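Local coordinates for protein Pre-mRNA splicing factor PRP8 (Cyanidioschyzon merolae, PDB 6NQI) that acts at the core of the spliceosome, here through its RNase H-like domain, and probably binds U2, U5 and U6 snRNAs and the pre-mRNA intron, at residues W12-R17 against I82-T87; W29-S34 against A112-Q117; L38-V43 against E136-S141. One frame throughout, in Å; residues are numbered along the deposited sequence.

Interaction 1: W12-R17 against I82-T87; sequences WIVDDR and IVLAQT. With BME (beta-mercaptoethanol), chain C.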
loop_
_atom_site.group_PDB
_atom_site.type_symbol
_atom_site.label_atom_id
_atom_site.label_comp_id
_atom_site.label_asym_id
_atom_site.label_seq_id
_atom_site.Cartn_x
_atom_site.Cartn_y
_atom_site.Cartn_z
ATOM N N TRP A 12 -6.491 6.518 2.678
ATOM C CA TRP A 12 -5.903 5.581 1.711
ATOM C C TRP A 12 -4.572 6.141 1.237
ATOM O O TRP A 12 -4.542 7.159 0.538
ATOM C CB TRP A 12 -6.818 5.325 0.510
ATOM C CG TRP A 12 -7.905 4.327 0.777
ATOM C CD1 TRP A 12 -8.181 3.738 1.962
ATOM C CD2 TRP A 12 -8.857 3.804 -0.159
ATOM N NE1 TRP A 12 -9.235 2.870 1.836
ATOM C CE2 TRP A 12 -9.677 2.899 0.546
ATOM C CE3 TRP A 12 -9.078 3.992 -1.535
ATOM C CZ2 TRP A 12 -10.709 2.194 -0.056
ATOM C CZ3 TRP A 12 -10.116 3.281 -2.151
ATOM C CH2 TRP A 12 -10.920 2.400 -1.404
ATOM N N ILE A 13 -3.480 5.475 1.598
ATOM C CA ILE A 13 -2.161 5.816 1.088
ATOM C C ILE A 13 -1.913 4.992 -0.187
ATOM O O ILE A 13 -1.896 3.751 -0.151
ATOM C CB ILE A 13 -1.072 5.545 2.136
ATOM C CG1 ILE A 13 -1.472 5.999 3.551
ATOM C CG2 ILE A 13 0.174 6.301 1.747
ATOM C CD1 ILE A 13 -1.584 7.513 3.792
ATOM N N VAL A 14 -1.748 5.669 -1.320
ATOM C CA VAL A 14 -1.586 4.992 -2.596
ATOM C C VAL A 14 -0.168 5.208 -3.101
ATOM O O VAL A 14 0.304 6.354 -3.184
ATOM C CB VAL A 14 -2.621 5.472 -3.618
ATOM C CG1 VAL A 14 -2.644 4.475 -4.821
ATOM C CG2 VAL A 14 -3.991 5.676 -2.936
ATOM N N ASP A 15 0.523 4.106 -3.392
ATOM C CA ASP A 15 1.918 4.122 -3.830
ATOM C C ASP A 15 2.023 3.249 -5.075
ATOM O O ASP A 15 1.809 2.032 -5.007
ATOM C CB ASP A 15 2.842 3.629 -2.706
ATOM C CG ASP A 15 4.320 3.895 -2.974
ATOM O OD1 ASP A 15 4.716 4.122 -4.133
ATOM O OD2 ASP A 15 5.113 3.895 -2.002
ATOM N N ASP A 16 2.336 3.863 -6.212
ATOM C CA ASP A 16 2.463 3.117 -7.454
ATOM C C ASP A 16 3.889 3.110 -7.982
ATOM O O ASP A 16 4.123 2.645 -9.092
ATOM C CB ASP A 16 1.478 3.659 -8.503
ATOM C CG ASP A 16 1.856 5.036 -9.018
ATOM O OD1 ASP A 16 2.684 5.726 -8.376
ATOM O OD2 ASP A 16 1.286 5.440 -10.061
ATOM N N ARG A 17 4.851 3.551 -7.180
ATOM C CA ARG A 17 6.241 3.665 -7.600
ATOM C C ARG A 17 6.872 2.333 -8.029
ATOM O O ARG A 17 8.000 2.336 -8.543
ATOM C CB ARG A 17 7.043 4.297 -6.472
ATOM C CG ARG A 17 6.729 5.743 -6.301
ATOM C CD ARG A 17 7.463 6.337 -5.134
ATOM N NE ARG A 17 6.877 5.954 -3.853
ATOM C CZ ARG A 17 7.265 6.488 -2.696
ATOM N NH1 ARG A 17 8.225 7.412 -2.704
ATOM N NH2 ARG A 17 6.694 6.120 -1.547
ATOM N N ILE A 82 -7.509 10.619 0.530
ATOM C CA ILE A 82 -6.671 9.813 -0.358
ATOM C C ILE A 82 -5.329 10.512 -0.469
ATOM O O ILE A 82 -5.285 11.693 -0.821
ATOM C CB ILE A 82 -7.308 9.642 -1.746
ATOM C CG1 ILE A 82 -8.588 8.814 -1.627
ATOM C CG2 ILE A 82 -6.295 9.034 -2.707
ATOM C CD1 ILE A 82 -9.565 8.990 -2.771
ATOM N N VAL A 83 -4.246 9.806 -0.164
ATOM C CA VAL A 83 -2.907 10.393 -0.205
ATOM C C VAL A 83 -2.098 9.638 -1.251
ATOM O O VAL A 83 -1.880 8.427 -1.112
ATOM C CB VAL A 83 -2.210 10.342 1.170
ATOM C CG1 VAL A 83 -0.913 11.158 1.156
ATOM C CG2 VAL A 83 -3.139 10.765 2.298
ATOM N N LEU A 84 -1.639 10.346 -2.279
ATOM C CA LEU A 84 -0.871 9.764 -3.371
ATOM C C LEU A 84 0.614 9.963 -3.134
ATOM O O LEU A 84 1.055 11.044 -2.730
ATOM C CB LEU A 84 -1.245 10.385 -4.717
ATOM C CG LEU A 84 -2.718 10.346 -5.091
ATOM C CD1 LEU A 84 -2.975 11.107 -6.378
ATOM C CD2 LEU A 84 -3.152 8.895 -5.214
ATOM N N ALA A 85 1.378 8.900 -3.371
ATOM C CA ALA A 85 2.820 9.005 -3.216
ATOM C C ALA A 85 3.432 9.834 -4.334
ATOM O O ALA A 85 4.421 10.537 -4.109
ATOM C CB ALA A 85 3.450 7.615 -3.155
ATOM N N GLN A 86 2.878 9.759 -5.547
ATOM C CA GLN A 86 3.398 10.506 -6.691
ATOM C C GLN A 86 2.380 11.536 -7.171
ATOM O O GLN A 86 1.227 11.199 -7.469
ATOM C CB GLN A 86 3.800 9.565 -7.830
ATOM C CG GLN A 86 5.196 8.984 -7.636
ATOM C CD GLN A 86 5.642 8.066 -8.775
ATOM O OE1 GLN A 86 4.826 7.375 -9.387
ATOM N NE2 GLN A 86 6.948 8.057 -9.052
ATOM N N THR A 87 2.826 12.786 -7.291
ATOM C CA THR A 87 1.897 13.866 -7.584
ATOM C C THR A 87 1.404 13.806 -9.021
ATOM O O THR A 87 0.372 14.411 -9.339
ATOM C CB THR A 87 2.561 15.214 -7.277
ATOM O OG1 THR A 87 1.586 16.267 -7.325
ATOM C CG2 THR A 87 3.686 15.527 -8.269
HETATM C C1 BME C . -0.006 6.434 -6.445
HETATM C C2 BME C . -0.671 7.440 -7.365
HETATM O O1 BME C . 1.311 6.901 -6.300
HETATM S S2 BME C . -2.267 6.908 -8.032
#

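Interaction 2: W29-S34 against A112-Q117; sequences WIWETS and AAMPLQ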
loop_
_atom_site.group_PDB
_atom_site.type_symbol
_atom_site.label_atom_id
_atom_site.label_comp_id
_atom_site.label_asym_id
_atom_site.label_seq_id
_atom_site.Cartn_x
_atom_site.Cartn_y
_atom_site.Cartn_z
ATOM N N TRP A 29 0.268 -0.346 -4.412
ATOM C CA TRP A 29 -0.146 -0.558 -3.027
ATOM C C TRP A 29 -1.169 0.473 -2.574
ATOM O O TRP A 29 -1.020 1.663 -2.860
ATOM C CB TRP A 29 1.056 -0.470 -2.094
ATOM C CG TRP A 29 2.264 -1.129 -2.610
ATOM C CD1 TRP A 29 3.216 -0.585 -3.416
ATOM C CD2 TRP A 29 2.699 -2.451 -2.307
ATOM N NE1 TRP A 29 4.206 -1.501 -3.657
ATOM C CE2 TRP A 29 3.911 -2.654 -2.981
ATOM C CE3 TRP A 29 2.178 -3.486 -1.522
ATOM C CZ2 TRP A 29 4.607 -3.851 -2.907
ATOM C CZ3 TRP A 29 2.868 -4.675 -1.452
ATOM C CH2 TRP A 29 4.071 -4.847 -2.136
ATOM N N ILE A 30 -2.157 0.024 -1.796
ATOM C CA ILE A 30 -3.059 0.928 -1.067
ATOM C C ILE A 30 -3.126 0.490 0.395
ATOM O O ILE A 30 -3.697 -0.563 0.706
ATOM C CB ILE A 30 -4.472 0.962 -1.663
ATOM C CG1 ILE A 30 -4.445 1.446 -3.112
ATOM C CG2 ILE A 30 -5.405 1.840 -0.763
ATOM C CD1 ILE A 30 -5.799 1.459 -3.718
ATOM N N TRP A 31 -2.602 1.324 1.291
ATOM C CA TRP A 31 -2.645 1.096 2.733
ATOM C C TRP A 31 -3.820 1.880 3.308
ATOM O O TRP A 31 -3.914 3.096 3.116
ATOM C CB TRP A 31 -1.320 1.510 3.384
ATOM C CG TRP A 31 -1.325 1.563 4.894
ATOM C CD1 TRP A 31 -2.045 0.778 5.745
ATOM C CD2 TRP A 31 -0.558 2.454 5.727
ATOM N NE1 TRP A 31 -1.791 1.135 7.060
ATOM C CE2 TRP A 31 -0.878 2.157 7.071
ATOM C CE3 TRP A 31 0.368 3.470 5.467
ATOM C CZ2 TRP A 31 -0.305 2.836 8.142
ATOM C CZ3 TRP A 31 0.936 4.145 6.542
ATOM C CH2 TRP A 31 0.597 3.821 7.855
ATOM N N GLU A 32 -4.736 1.178 3.960
ATOM C CA GLU A 32 -5.836 1.803 4.677
ATOM C C GLU A 32 -5.405 2.011 6.129
ATOM O O GLU A 32 -5.368 1.054 6.914
ATOM C CB GLU A 32 -7.067 0.915 4.586
ATOM C CG GLU A 32 -8.292 1.559 5.139
ATOM C CD GLU A 32 -9.544 0.838 4.733
ATOM O OE1 GLU A 32 -9.881 -0.193 5.358
ATOM O OE2 GLU A 32 -10.169 1.280 3.752
ATOM N N THR A 33 -5.129 3.270 6.492
ATOM C CA THR A 33 -4.436 3.571 7.750
ATOM C C THR A 33 -5.246 3.161 8.974
ATOM O O THR A 33 -4.694 2.595 9.922
ATOM C CB THR A 33 -4.087 5.056 7.841
ATOM O OG1 THR A 33 -5.293 5.839 7.765
ATOM C CG2 THR A 33 -3.110 5.473 6.736
ATOM N N SER A 34 -6.542 3.487 9.004
ATOM C CA SER A 34 -7.329 3.257 10.212
ATOM C C SER A 34 -7.437 1.776 10.551
ATOM O O SER A 34 -7.484 1.403 11.732
ATOM C CB SER A 34 -8.727 3.845 10.054
ATOM O OG SER A 34 -9.497 3.088 9.142
ATOM N N ALA A 112 5.126 10.420 -0.443
ATOM C CA ALA A 112 6.473 10.032 -0.843
ATOM C C ALA A 112 7.354 9.754 0.364
ATOM O O ALA A 112 8.125 8.787 0.372
ATOM C CB ALA A 112 7.084 11.132 -1.712
ATOM N N ALA A 113 7.243 10.589 1.401
ATOM C CA ALA A 113 7.991 10.386 2.634
ATOM C C ALA A 113 7.793 8.990 3.214
ATOM O O ALA A 113 8.599 8.557 4.046
ATOM C CB ALA A 113 7.577 11.435 3.667
ATOM N N MET A 114 6.761 8.263 2.774
ATOM C CA MET A 114 6.474 6.938 3.316
ATOM C C MET A 114 6.818 5.836 2.323
ATOM O O MET A 114 6.154 5.711 1.282
ATOM C CB MET A 114 5.013 6.822 3.769
ATOM C CG MET A 114 4.651 7.848 4.865
ATOM S SD MET A 114 2.909 7.979 5.364
ATOM C CE MET A 114 2.190 9.005 4.087
ATOM N N PRO A 115 7.866 5.035 2.583
ATOM C CA PRO A 115 8.299 3.995 1.626
ATOM C C PRO A 115 7.444 2.741 1.717
ATOM O O PRO A 115 7.882 1.659 2.113
ATOM C CB PRO A 115 9.742 3.743 2.057
ATOM C CG PRO A 115 9.682 3.924 3.539
ATOM C CD PRO A 115 8.758 5.106 3.754
ATOM N N LEU A 116 6.180 2.908 1.323
ATOM C CA LEU A 116 5.236 1.797 1.285
ATOM C C LEU A 116 5.642 0.765 0.232
ATOM O O LEU A 116 5.424 -0.442 0.420
ATOM C CB LEU A 116 3.836 2.349 1.020
ATOM C CG LEU A 116 2.667 1.392 0.908
ATOM C CD1 LEU A 116 2.465 0.678 2.215
ATOM C CD2 LEU A 116 1.430 2.165 0.543
ATOM N N GLN A 117 6.247 1.218 -0.874
ATOM C CA GLN A 117 6.696 0.296 -1.913
ATOM C C GLN A 117 7.712 -0.710 -1.375
ATOM O O GLN A 117 7.908 -1.767 -1.986
ATOM C CB GLN A 117 7.354 1.047 -3.073
ATOM C CG GLN A 117 8.396 2.043 -2.618
ATOM C CD GLN A 117 9.162 2.683 -3.769
ATOM O OE1 GLN A 117 9.053 2.260 -4.922
ATOM N NE2 GLN A 117 9.970 3.689 -3.451
#

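Interaction 3: L38-V43 against E136-S141; sequences LFVKIV and ELSIWS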
loop_
_atom_site.group_PDB
_atom_site.type_symbol
_atom_site.label_atom_id
_atom_site.label_comp_id
_atom_site.label_asym_id
_atom_site.label_seq_id
_atom_site.Cartn_x
_atom_site.Cartn_y
_atom_site.Cartn_z
ATOM N N LEU A 38 -4.645 -3.795 3.466
ATOM C CA LEU A 38 -3.689 -3.533 2.392
ATOM C C LEU A 38 -4.194 -4.111 1.073
ATOM O O LEU A 38 -4.461 -5.314 0.990
ATOM C CB LEU A 38 -2.315 -4.104 2.750
ATOM C CG LEU A 38 -1.251 -3.790 1.702
ATOM C CD1 LEU A 38 -0.965 -2.311 1.685
ATOM C CD2 LEU A 38 0.040 -4.584 1.925
ATOM N N PHE A 39 -4.327 -3.253 0.048
ATOM C CA PHE A 39 -4.711 -3.650 -1.308
ATOM C C PHE A 39 -3.459 -3.766 -2.167
ATOM O O PHE A 39 -2.868 -2.745 -2.552
ATOM C CB PHE A 39 -5.652 -2.625 -1.939
ATOM C CG PHE A 39 -6.864 -2.337 -1.140
ATOM C CD1 PHE A 39 -7.978 -3.134 -1.246
ATOM C CD2 PHE A 39 -6.883 -1.275 -0.257
ATOM C CE1 PHE A 39 -9.116 -2.843 -0.511
ATOM C CE2 PHE A 39 -8.003 -0.984 0.488
ATOM C CZ PHE A 39 -9.121 -1.771 0.362
ATOM N N VAL A 40 -3.085 -4.998 -2.504
ATOM C CA VAL A 40 -1.989 -5.266 -3.426
ATOM C C VAL A 40 -2.600 -5.504 -4.797
ATOM O O VAL A 40 -3.381 -6.449 -4.988
ATOM C CB VAL A 40 -1.152 -6.472 -2.978
ATOM C CG1 VAL A 40 0.067 -6.595 -3.843
ATOM C CG2 VAL A 40 -0.740 -6.320 -1.543
ATOM N N LYS A 41 -2.285 -4.630 -5.740
ATOM C CA LYS A 41 -2.731 -4.790 -7.114
ATOM C C LYS A 41 -1.507 -5.132 -7.960
ATOM O O LYS A 41 -0.666 -4.267 -8.216
ATOM C CB LYS A 41 -3.432 -3.520 -7.599
ATOM C CG LYS A 41 -3.729 -3.520 -9.069
ATOM C CD LYS A 41 -4.881 -4.470 -9.434
ATOM C CE LYS A 41 -5.323 -4.251 -10.886
ATOM N NZ LYS A 41 -6.422 -5.174 -11.282
ATOM N N ILE A 42 -1.396 -6.385 -8.382
ATOM C CA ILE A 42 -0.267 -6.806 -9.214
ATOM C C ILE A 42 -0.496 -6.313 -10.638
ATOM O O ILE A 42 -1.539 -6.591 -11.232
ATOM C CB ILE A 42 -0.085 -8.334 -9.168
ATOM C CG1 ILE A 42 -0.015 -8.809 -7.703
ATOM C CG2 ILE A 42 1.151 -8.731 -9.917
ATOM C CD1 ILE A 42 -0.031 -10.307 -7.509
ATOM N N VAL A 43 0.446 -5.525 -11.161
ATOM C CA VAL A 43 0.414 -4.987 -12.525
ATOM C C VAL A 43 1.224 -5.922 -13.431
ATOM O O VAL A 43 2.456 -5.993 -13.330
ATOM C CB VAL A 43 0.962 -3.555 -12.580
ATOM C CG1 VAL A 43 1.025 -3.053 -14.022
ATOM C CG2 VAL A 43 0.113 -2.630 -11.716
ATOM N N GLU A 136 -3.628 -9.284 -10.809
ATOM C CA GLU A 136 -4.427 -9.792 -9.704
ATOM C C GLU A 136 -4.506 -8.820 -8.531
ATOM O O GLU A 136 -3.518 -8.183 -8.152
ATOM C CB GLU A 136 -3.835 -11.127 -9.251
ATOM C CG GLU A 136 -4.047 -12.210 -10.299
ATOM C CD GLU A 136 -3.558 -13.577 -9.874
ATOM O OE1 GLU A 136 -3.142 -13.716 -8.692
ATOM O OE2 GLU A 136 -3.573 -14.492 -10.746
ATOM N N LEU A 137 -5.693 -8.722 -7.950
ATOM C CA LEU A 137 -5.907 -7.986 -6.713
ATOM C C LEU A 137 -5.969 -8.965 -5.549
ATOM O O LEU A 137 -6.682 -9.974 -5.620
ATOM C CB LEU A 137 -7.194 -7.162 -6.769
ATOM C CG LEU A 137 -7.603 -6.565 -5.410
ATOM C CD1 LEU A 137 -6.737 -5.367 -5.025
ATOM C CD2 LEU A 137 -9.086 -6.205 -5.366
ATOM N N SER A 138 -5.197 -8.682 -4.501
ATOM C CA SER A 138 -5.289 -9.392 -3.230
ATOM C C SER A 138 -5.337 -8.377 -2.087
ATOM O O SER A 138 -4.857 -7.244 -2.218
ATOM C CB SER A 138 -4.116 -10.385 -3.038
ATOM O OG SER A 138 -2.877 -9.830 -3.447
ATOM N N ILE A 139 -5.964 -8.768 -0.981
ATOM C CA ILE A 139 -6.116 -7.900 0.184
ATOM C C ILE A 139 -5.530 -8.600 1.403
ATOM O O ILE A 139 -5.947 -9.710 1.750
ATOM C CB ILE A 139 -7.589 -7.513 0.426
ATOM C CG1 ILE A 139 -8.139 -6.743 -0.779
ATOM C CG2 ILE A 139 -7.720 -6.681 1.673
ATOM C CD1 ILE A 139 -9.628 -6.524 -0.756
ATOM N N TRP A 140 -4.603 -7.927 2.072
ATOM C CA TRP A 140 -3.906 -8.428 3.245
ATOM C C TRP A 140 -4.282 -7.573 4.444
ATOM O O TRP A 140 -4.763 -6.452 4.296
ATOM C CB TRP A 140 -2.382 -8.415 3.028
ATOM C CG TRP A 140 -1.970 -9.151 1.778
ATOM C CD1 TRP A 140 -2.238 -8.792 0.493
ATOM C CD2 TRP A 140 -1.248 -10.381 1.706
ATOM N NE1 TRP A 140 -1.722 -9.710 -0.371
ATOM C CE2 TRP A 140 -1.112 -10.703 0.348
ATOM C CE3 TRP A 140 -0.700 -11.241 2.660
ATOM C CZ2 TRP A 140 -0.445 -11.851 -0.085
ATOM C CZ3 TRP A 140 -0.040 -12.380 2.233
ATOM C CH2 TRP A 140 0.085 -12.673 0.875
ATOM N N SER A 141 -4.108 -8.107 5.642
ATOM C CA SER A 141 -4.324 -7.309 6.849
ATOM C C SER A 141 -2.963 -6.833 7.336
ATOM O O SER A 141 -2.177 -7.613 7.872
ATOM C CB SER A 141 -5.075 -8.093 7.919
ATOM O OG SER A 141 -4.189 -8.773 8.780
#

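Interaction 1: W12-R17 against I82-T87
R17 meets A85 and Q86 just beyond a parallel strand pairing, in which 12-16 and 82-84 run 24° apart. R17 CB packs beside the Q117 side chain, then CG meets Q86 CD at 3.6 Å, the R17 and Q86 side chains crossing at a slant. A bend at chi3 (-76°) then sets NE 2.8 Å from D15 OD1, in a nearly straight bond within the guanidinium plane. At the tip, NH2 reaches D15 OD2, completing a side-on, two-nitrogen salt bridge, while NH1 bonds weakly to A112 O. A85 CB lies over one face of this guanidinium, 3.9 Å from R17 NE. The backbone N of R17 closes an Asx turn on D15 OD1 from the opposite carboxylate face to NE; three N-H groups of R17 thus hold D15, and Q117 N adds a weak bond to OD2.

V83 N donates to W12 O, V14 N to V83 O and A85 N to V14 O. V14 CB packs against L84 CD2 at 3.8 Å, and I13 CD1 meets V83 CG2 at 3.9 Å. Where the strands part, beta-mercaptoethanol O1 donates to D16 OD1 over 2.8 Å and receives a weak bond from Q86 N.

This parallel junction of 11-21 with 81-84 is central to an RNase H-like sheet: helix 54-71 packs against the W12 and V14 face, strand 24-32 flanks 12-16, and strand 107-108 borders 82-84.

Interaction 2: W29-S34 against A112-Q117
The W29 indole has L116 O over one face, 4.2 Å above the plane and offset toward the rim. Q117 approaches the same ring obliquely through its backbone, with Q117 CA 3.5 Å from W29 NE1. The W31 indole is met differently: M114 SD sits at its edge, near the ring plane, 4.5 Å from W31 CZ3, while T33 CG2 stands 3.9 Å above the centre of one of its faces. The F159 ring of helix 152-168 also meets W31.

L116 bridges the two tryptophans at their roots. Its chi1 (179°) places CG anti to the backbone N, 3.9 Å from W29 CB. From there CD2 lies 3.7 Å from W29 CB and 4.0 Å from W31 CB, and CD1 also touches W31 CB. The inverse gamma turn centred on P115 separates M114 from L116 along the loop, and helix 152-168 lines this loop through L160 and L163.

No hydrogen bond crosses between 29-34 and 112-117. The evidence therefore points to a contact made by shape and apolar burial, while W29 NE1 (to T18 OG1) and, weakly, Q117 N (to D15 OD2) bond to strand 11-21 instead.

Interaction 3: L38-V43 against E136-S141
L38-V43 and E136-S141 pair as antiparallel strands at one margin of the sheet, where 137-141 is the outermost strand within the chain. The axes approach to 4.8 Å and run at 153°. The register supports this: L38 faces W140 and V40 faces S138 in hydrogen-bonded pairs, while F39 opposite I139 and K41 opposite L137 are non-hydrogen-bonded. L38 and W140 exchange two N-H...O bonds of 2.8 Å between L38 N and W140 O and between W140 N and L38 O; V40 and S138 exchange two more, and I42 N donates to E136 O.

On the face carrying F39, I139 lies side by side with the phenylalanine, its CG1 3.6 Å from F39 CD1 and its CD1 3.7 Å from F39 CE1. An alanine here would probably leave the CD1 and CE1 atoms of F39 without this aliphatic neighbour and open a gap beside the ring. L137 reaches the same face, with its CD1 4.3 Å from F39 CB.

On the other face, W140 crosses V40, whose CG2 lies 3.5 Å from W140 CD1. A chi1 of -54° sets W140 CG beside its own backbone N on the face shared with V40, and NE1 gives a weak bond of 3.3 Å to S138 OG, which may help to orient the indole. Helix 123-130 covers this side through I125 and R128.

Backbone bonds thus fix the register, whereas the side chains add apolar contacts on both faces; K41 turns its charged end to S135 O.

Overall arrangement
The three contacts share one mixed sheet whose first five strands follow the RNase H order, 107-108, 81-84, 11-21, 24-32 and 37-43, with 137-141 added at the margin. Interactions 1 and 2 have centres about 7 Å apart and are joined by I13 N to W31 O at 2.9 Å and W12 NE1 to E32 OE2 at 2.7 Å. Interaction 3 is centred about 13 Å from interaction 2; I30 O meets F39 N at 2.8 Å. Although interactions 1 and 3 are centred about 15 Å apart, W12 CZ2 still reaches F39 CE2 at 4.2 Å. Beta-mercaptoethanol, probably from the crystallisation liquor, sits at interaction 1.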